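Aerobactin synthase IucA (Klebsiella pneumoniae subsp. pneumoniae, PDB 5JM8) probably catalyses the ATP-dependent ligation that starts assembly of the siderophore aerobactin, as an NIS synthetase. Local coordinates at residues 114-128 with 144-158. Numbering follows the deposited sequence.
Sequences SHAHTQQAIDARHDW and ALLVGHAFHPAPKSH. With ATP (adenosine-5'-triphosphate), chain I.
Leu-146 points into the side of helix 101-124 and the turn that follows it. Its CB leads to CG, which lies 4.1 Å from Trp-128 CD1. There the chain forks. CD1 packs against the same indole carbon at 3.8 Å and also meets Arg-125 CB and Ile-122 CG1. CD2 reaches Ala-121 CB and the guanidinium NH1 of Arg-125. That guanidinium is fixed by a side-on salt bridge to Asp-127 and by NH1 bonds to the carbonyls of Asp-172 and Gln-143.

Polar contacts flank this apolar patch. Trp-128 NE1 donates a nearly straight bond of 2.9 Å to Ala-144 O, in the ring plane and on a carbonyl lone pair. Toward the N-terminal end of this helical segment, Ser-114 OG accepts from Lys-156 N at 2.9 Å. A chi1 of 176° swings the hydroxyl away from the Ser-114 nitrogen and onto the loop. His-117 ND1 gives a straight bond of 3.2 Å to Lys-156 O. The His-117 ring also lies alongside His-158, the two planes 17° apart and offset so far that little of one ring sits over the other. Thr-118 OG1 bonds to Ser-114 O and, at 3.0 Å, accepts from a water that also donates to Val-147 O.

The far side of the loop faces ATP. His-149 lays one ring face over the adenine, and Leu-145 CD2 approaches ATP C8 at 3.5 Å. The helix thus backs an irregular loop that forms part of the adenine end of the ATP pocket in this IucA/IucC-family synthetase.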
loop_
_atom_site.group_PDB
_atom_site.type_symbol
_atom_site.label_atom_id
_atom_site.label_comp_id
_atom_site.label_asym_id
_atom_site.label_seq_id
_atom_site.Cartn_x
_atom_site.Cartn_y
_atom_site.Cartn_z
ATOM N N SER A 114 30.024 -14.994 21.931
ATOM C CA SER A 114 29.000 -13.957 21.893
ATOM C C SER A 114 29.588 -12.632 21.419
ATOM O O SER A 114 29.015 -11.963 20.561
ATOM C CB SER A 114 28.358 -13.786 23.272
ATOM O OG SER A 114 27.416 -12.727 23.272
ATOM N N HIS A 115 30.737 -12.262 21.977
ATOM C CA HIS A 115 31.384 -11.000 21.636
ATOM C C HIS A 115 31.725 -10.942 20.151
ATOM O O HIS A 115 31.593 -9.897 19.515
ATOM C CB HIS A 115 32.649 -10.804 22.478
ATOM C CG HIS A 115 33.395 -9.544 22.165
ATOM N ND1 HIS A 115 34.342 -9.467 21.165
ATOM C CD2 HIS A 115 33.335 -8.310 22.720
ATOM C CE1 HIS A 115 34.831 -8.242 21.118
ATOM N NE2 HIS A 115 34.238 -7.520 22.051
ATOM N N ALA A 116 32.153 -12.076 19.601
ATOM C CA ALA A 116 32.556 -12.156 18.201
ATOM C C ALA A 116 31.351 -12.184 17.265
ATOM O O ALA A 116 31.343 -11.514 16.231
ATOM C CB ALA A 116 33.414 -13.380 17.976
ATOM N N HIS A 117 30.344 -12.972 17.629
ATOM C CA HIS A 117 29.124 -13.079 16.839
ATOM C C HIS A 117 28.444 -11.724 16.711
ATOM O O HIS A 117 27.901 -11.386 15.660
ATOM C CB HIS A 117 28.165 -14.086 17.473
ATOM C CG HIS A 117 28.720 -15.474 17.556
ATOM N ND1 HIS A 117 28.254 -16.408 18.457
ATOM C CD2 HIS A 117 29.707 -16.082 16.859
ATOM C CE1 HIS A 117 28.927 -17.534 18.305
ATOM N NE2 HIS A 117 29.815 -17.363 17.343
ATOM N N THR A 118 28.474 -10.956 17.796
ATOM C CA THR A 118 27.893 -9.621 17.813
ATOM C C THR A 118 28.611 -8.710 16.825
ATOM O O THR A 118 27.974 -7.969 16.079
ATOM C CB THR A 118 27.962 -8.994 19.216
ATOM O OG1 THR A 118 27.215 -9.794 20.138
ATOM C CG2 THR A 118 27.394 -7.578 19.208
ATOM N N GLN A 119 29.938 -8.767 16.825
ATOM C CA GLN A 119 30.733 -7.926 15.936
ATOM C C GLN A 119 30.421 -8.258 14.484
ATOM O O GLN A 119 30.328 -7.365 13.645
ATOM C CB GLN A 119 32.229 -8.103 16.216
ATOM C CG GLN A 119 33.134 -7.206 15.375
ATOM C CD GLN A 119 32.957 -5.732 15.693
ATOM O OE1 GLN A 119 33.137 -5.304 16.833
ATOM N NE2 GLN A 119 32.599 -4.949 14.684
ATOM N N GLN A 120 30.254 -9.546 14.198
ATOM C CA GLN A 120 29.884 -9.993 12.860
ATOM C C GLN A 120 28.575 -9.348 12.435
ATOM O O GLN A 120 28.482 -8.756 11.360
ATOM C CB GLN A 120 29.752 -11.519 12.806
ATOM C CG GLN A 120 31.066 -12.277 12.902
ATOM C CD GLN A 120 30.870 -13.783 12.936
ATOM O OE1 GLN A 120 29.787 -14.273 13.263
ATOM N NE2 GLN A 120 31.918 -14.525 12.596
ATOM N N ALA A 121 27.569 -9.463 13.296
ATOM C CA ALA A 121 26.246 -8.925 13.014
ATOM C C ALA A 121 26.305 -7.421 12.777
ATOM O O ALA A 121 25.671 -6.905 11.860
ATOM C CB ALA A 121 25.297 -9.245 14.152
ATOM N N ILE A 122 27.076 -6.726 13.608
ATOM C CA ILE A 122 27.222 -5.279 13.491
ATOM C C ILE A 122 27.835 -4.898 12.146
ATOM O O ILE A 122 27.456 -3.892 11.546
ATOM C CB ILE A 122 28.088 -4.708 14.641
ATOM C CG1 ILE A 122 27.320 -4.808 15.963
ATOM C CG2 ILE A 122 28.473 -3.251 14.365
ATOM C CD1 ILE A 122 28.145 -4.519 17.201
ATOM N N ASP A 123 28.785 -5.704 11.679
ATOM C CA ASP A 123 29.432 -5.464 10.393
ATOM C C ASP A 123 28.541 -5.885 9.227
ATOM O O ASP A 123 28.753 -5.461 8.092
ATOM C CB ASP A 123 30.766 -6.211 10.314
ATOM C CG ASP A 123 31.821 -5.634 11.245
ATOM O OD1 ASP A 123 31.765 -4.423 11.548
ATOM O OD2 ASP A 123 32.714 -6.397 11.672
ATOM N N ALA A 124 27.551 -6.725 9.512
ATOM C CA ALA A 124 26.641 -7.221 8.484
ATOM C C ALA A 124 25.413 -6.326 8.312
ATOM O O ALA A 124 24.810 -6.295 7.239
ATOM C CB ALA A 124 26.204 -8.639 8.818
ATOM N N ARG A 125 25.045 -5.610 9.372
ATOM C CA ARG A 125 23.818 -4.814 9.380
ATOM C C ARG A 125 24.087 -3.327 9.154
ATOM O O ARG A 125 24.008 -2.525 10.083
ATOM C CB ARG A 125 23.077 -5.003 10.707
ATOM C CG ARG A 125 22.555 -6.420 10.939
ATOM C CD ARG A 125 21.443 -6.794 9.963
ATOM N NE ARG A 125 20.320 -5.863 10.039
ATOM C CZ ARG A 125 19.327 -5.951 10.919
ATOM N NH1 ARG A 125 19.301 -6.930 11.815
ATOM N NH2 ARG A 125 18.355 -5.052 10.905
ATOM N N HIS A 126 24.387 -2.964 7.912
ATOM C CA HIS A 126 24.640 -1.569 7.565
ATOM C C HIS A 126 23.337 -0.793 7.453
ATOM O O HIS A 126 23.340 0.429 7.301
ATOM C CB HIS A 126 25.422 -1.476 6.256
ATOM C CG HIS A 126 26.800 -2.051 6.336
ATOM N ND1 HIS A 126 27.920 -1.274 6.545
ATOM C CD2 HIS A 126 27.241 -3.327 6.238
ATOM C CE1 HIS A 126 28.990 -2.048 6.570
ATOM N NE2 HIS A 126 28.606 -3.298 6.384
ATOM N N ASP A 127 22.223 -1.512 7.525
ATOM C CA ASP A 127 20.906 -0.895 7.510
ATOM C C ASP A 127 20.500 -0.381 8.887
ATOM O O ASP A 127 19.515 0.347 9.009
ATOM C CB ASP A 127 19.856 -1.894 7.014
ATOM C CG ASP A 127 19.839 -3.174 7.831
ATOM O OD1 ASP A 127 20.930 -3.666 8.182
ATOM O OD2 ASP A 127 18.738 -3.689 8.123
ATOM N N TRP A 128 21.258 -0.748 9.918
ATOM C CA TRP A 128 20.812 -0.522 11.288
ATOM C C TRP A 128 20.661 0.962 11.612
ATOM O O TRP A 128 19.630 1.382 12.133
ATOM C CB TRP A 128 21.766 -1.172 12.292
ATOM C CG TRP A 128 21.166 -1.251 13.664
ATOM C CD1 TRP A 128 20.512 -2.318 14.214
ATOM C CD2 TRP A 128 21.140 -0.212 14.651
ATOM N NE1 TRP A 128 20.088 -2.007 15.484
ATOM C CE2 TRP A 128 20.461 -0.721 15.776
ATOM C CE3 TRP A 128 21.627 1.098 14.693
ATOM C CZ2 TRP A 128 20.259 0.034 16.930
ATOM C CZ3 TRP A 128 21.427 1.845 15.840
ATOM C CH2 TRP A 128 20.748 1.311 16.940
ATOM N N ALA A 144 16.015 -5.906 15.282
ATOM C CA ALA A 144 16.923 -4.774 15.432
ATOM C C ALA A 144 17.790 -4.890 16.682
ATOM O O ALA A 144 18.628 -4.026 16.941
ATOM C CB ALA A 144 16.133 -3.473 15.462
ATOM N N LEU A 145 17.589 -5.953 17.455
ATOM C CA LEU A 145 18.396 -6.184 18.649
ATOM C C LEU A 145 19.675 -6.947 18.308
ATOM O O LEU A 145 19.634 -8.140 17.999
ATOM C CB LEU A 145 17.589 -6.949 19.704
ATOM C CG LEU A 145 18.292 -7.223 21.040
ATOM C CD1 LEU A 145 18.548 -5.931 21.793
ATOM C CD2 LEU A 145 17.483 -8.190 21.888
ATOM N N LEU A 146 20.806 -6.251 18.373
ATOM C CA LEU A 146 22.103 -6.840 18.052
ATOM C C LEU A 146 22.962 -7.035 19.297
ATOM O O LEU A 146 23.910 -7.816 19.283
ATOM C CB LEU A 146 22.855 -5.967 17.043
ATOM C CG LEU A 146 22.200 -5.756 15.677
ATOM C CD1 LEU A 146 23.149 -4.979 14.777
ATOM C CD2 LEU A 146 21.794 -7.081 15.030
ATOM N N VAL A 147 22.637 -6.320 20.368
ATOM C CA VAL A 147 23.388 -6.429 21.613
ATOM C C VAL A 147 22.878 -7.594 22.449
ATOM O O VAL A 147 23.655 -8.280 23.111
ATOM C CB VAL A 147 23.298 -5.136 22.448
ATOM C CG1 VAL A 147 23.982 -5.321 23.797
ATOM C CG2 VAL A 147 23.918 -3.973 21.693
ATOM N N GLY A 148 21.568 -7.806 22.422
ATOM C CA GLY A 148 20.952 -8.864 23.199
ATOM C C GLY A 148 20.650 -8.389 24.606
ATOM O O GLY A 148 20.404 -7.205 24.824
ATOM N N HIS A 149 20.672 -9.314 25.561
ATOM C CA HIS A 149 20.417 -8.984 26.961
ATOM C C HIS A 149 21.522 -8.086 27.509
ATOM O O HIS A 149 22.699 -8.447 27.486
ATOM C CB HIS A 149 20.306 -10.254 27.800
ATOM C CG HIS A 149 19.573 -10.063 29.090
ATOM N ND1 HIS A 149 19.933 -9.113 30.019
ATOM C CD2 HIS A 149 18.498 -10.705 29.606
ATOM C CE1 HIS A 149 19.110 -9.173 31.052
ATOM N NE2 HIS A 149 18.230 -10.131 30.825
ATOM N N ALA A 150 21.135 -6.917 28.007
ATOM C CA ALA A 150 22.097 -5.888 28.381
ATOM C C ALA A 150 22.874 -6.259 29.639
ATOM O O ALA A 150 23.958 -5.726 29.880
ATOM C CB ALA A 150 21.387 -4.557 28.576
ATOM N N PHE A 151 22.312 -7.161 30.440
ATOM C CA PHE A 151 22.948 -7.606 31.679
ATOM C C PHE A 151 23.131 -9.120 31.696
ATOM O O PHE A 151 22.858 -9.786 32.693
ATOM C CB PHE A 151 22.132 -7.143 32.891
ATOM C CG PHE A 151 22.316 -5.690 33.211
ATOM C CD1 PHE A 151 21.707 -4.717 32.438
ATOM C CD2 PHE A 151 23.106 -5.295 34.274
ATOM C CE1 PHE A 151 21.876 -3.378 32.724
ATOM C CE2 PHE A 151 23.280 -3.957 34.564
ATOM C CZ PHE A 151 22.667 -2.998 33.786
ATOM N N HIS A 152 23.590 -9.648 30.565
ATOM C CA HIS A 152 24.032 -11.032 30.465
ATOM C C HIS A 152 25.467 -11.013 29.943
ATOM O O HIS A 152 25.808 -10.162 29.124
ATOM C CB HIS A 152 23.119 -11.839 29.538
ATOM C CG HIS A 152 23.269 -13.321 29.684
ATOM N ND1 HIS A 152 24.199 -14.049 28.974
ATOM C CD2 HIS A 152 22.612 -14.212 30.465
ATOM C CE1 HIS A 152 24.108 -15.324 29.308
ATOM N NE2 HIS A 152 23.152 -15.449 30.211
ATOM N N PRO A 153 26.322 -11.927 30.431
ATOM C CA PRO A 153 27.708 -11.931 29.948
ATOM C C PRO A 153 27.859 -12.444 28.517
ATOM O O PRO A 153 28.721 -11.965 27.780
ATOM C CB PRO A 153 28.417 -12.866 30.933
ATOM C CG PRO A 153 27.340 -13.743 31.465
ATOM C CD PRO A 153 26.122 -12.886 31.532
ATOM N N ALA A 154 27.031 -13.415 28.142
ATOM C CA ALA A 154 27.064 -13.996 26.805
ATOM C C ALA A 154 25.664 -14.038 26.192
ATOM O O ALA A 154 25.099 -15.114 26.004
ATOM C CB ALA A 154 27.658 -15.390 26.857
ATOM N N PRO A 155 25.103 -12.861 25.876
ATOM C CA PRO A 155 23.740 -12.763 25.338
ATOM C C PRO A 155 23.580 -13.343 23.931
ATOM O O PRO A 155 22.447 -13.580 23.510
ATOM C CB PRO A 155 23.480 -11.255 25.326
ATOM C CG PRO A 155 24.826 -10.635 25.252
ATOM C CD PRO A 155 25.734 -11.537 26.021
ATOM N N LYS A 156 24.686 -13.566 23.224
ATOM C CA LYS A 156 24.638 -14.071 21.852
ATOM C C LYS A 156 25.374 -15.398 21.700
ATOM O O LYS A 156 26.062 -15.625 20.707
ATOM C CB LYS A 156 25.228 -13.039 20.883
ATOM C CG LYS A 156 24.475 -11.717 20.846
ATOM C CD LYS A 156 23.056 -11.896 20.319
ATOM C CE LYS A 156 22.330 -10.568 20.209
ATOM N NZ LYS A 156 20.914 -10.738 19.790
ATOM N N SER A 157 25.239 -16.263 22.696
ATOM C CA SER A 157 25.674 -17.646 22.566
ATOM C C SER A 157 24.611 -18.399 21.766
ATOM O O SER A 157 23.431 -18.350 22.107
ATOM C CB SER A 157 25.900 -18.276 23.945
ATOM O OG SER A 157 25.940 -19.691 23.872
ATOM N N HIS A 158 25.032 -19.075 20.698
ATOM C CA HIS A 158 24.107 -19.711 19.753
ATOM C C HIS A 158 24.092 -21.239 19.807
ATOM O O HIS A 158 23.358 -21.865 19.043
ATOM C CB HIS A 158 24.457 -19.311 18.316
ATOM C CG HIS A 158 24.641 -17.845 18.109
ATOM N ND1 HIS A 158 23.852 -16.895 18.730
ATOM C CD2 HIS A 158 25.514 -17.158 17.339
ATOM C CE1 HIS A 158 24.238 -15.694 18.352
ATOM N NE2 HIS A 158 25.249 -15.822 17.508
HETATM P PG ATP I . 8.830 -15.669 23.229
HETATM O O1G ATP I . 8.830 -15.909 21.741
HETATM O O2G ATP I . 8.638 -14.220 23.607
HETATM O O3G ATP I . 7.939 -16.611 24.002
HETATM P PB ATP I . 10.858 -16.844 24.951
HETATM O O1B ATP I . 12.125 -17.554 24.543
HETATM O O2B ATP I . 9.713 -17.641 25.536
HETATM O O3B ATP I . 10.356 -15.962 23.688
HETATM P PA ATP I . 12.174 -15.816 27.278
HETATM O O1A ATP I . 12.106 -17.250 27.740
HETATM O O2A ATP I . 11.797 -14.705 28.227
HETATM O O3A ATP I . 11.246 -15.656 25.971
HETATM O "O5'" ATP I . 13.639 -15.481 26.711
HETATM C "C5'" ATP I . 13.873 -14.171 26.207
HETATM C "C4'" ATP I . 14.904 -14.169 25.088
HETATM O "O4'" ATP I . 15.120 -12.815 24.686
HETATM C "C3'" ATP I . 16.249 -14.742 25.507
HETATM O "O3'" ATP I . 16.677 -15.716 24.546
HETATM C "C2'" ATP I . 17.201 -13.562 25.554
HETATM O "O2'" ATP I . 18.468 -13.875 24.976
HETATM C "C1'" ATP I . 16.507 -12.476 24.749
HETATM N N9 ATP I . 16.656 -11.144 25.377
HETATM C C8 ATP I . 17.232 -10.089 24.778
HETATM N N7 ATP I . 17.224 -9.008 25.597
HETATM C C5 ATP I . 16.628 -9.375 26.744
HETATM C C6 ATP I . 16.294 -8.713 28.021
HETATM N N6 ATP I . 16.619 -7.411 28.204
HETATM N N1 ATP I . 15.670 -9.448 28.969
HETATM C C2 ATP I . 15.352 -10.743 28.776
HETATM N N3 ATP I . 15.629 -11.402 27.636
HETATM C C4 ATP I . 16.255 -10.787 26.600
HETATM O O HOH W 1 26.508 -8.606 22.759
#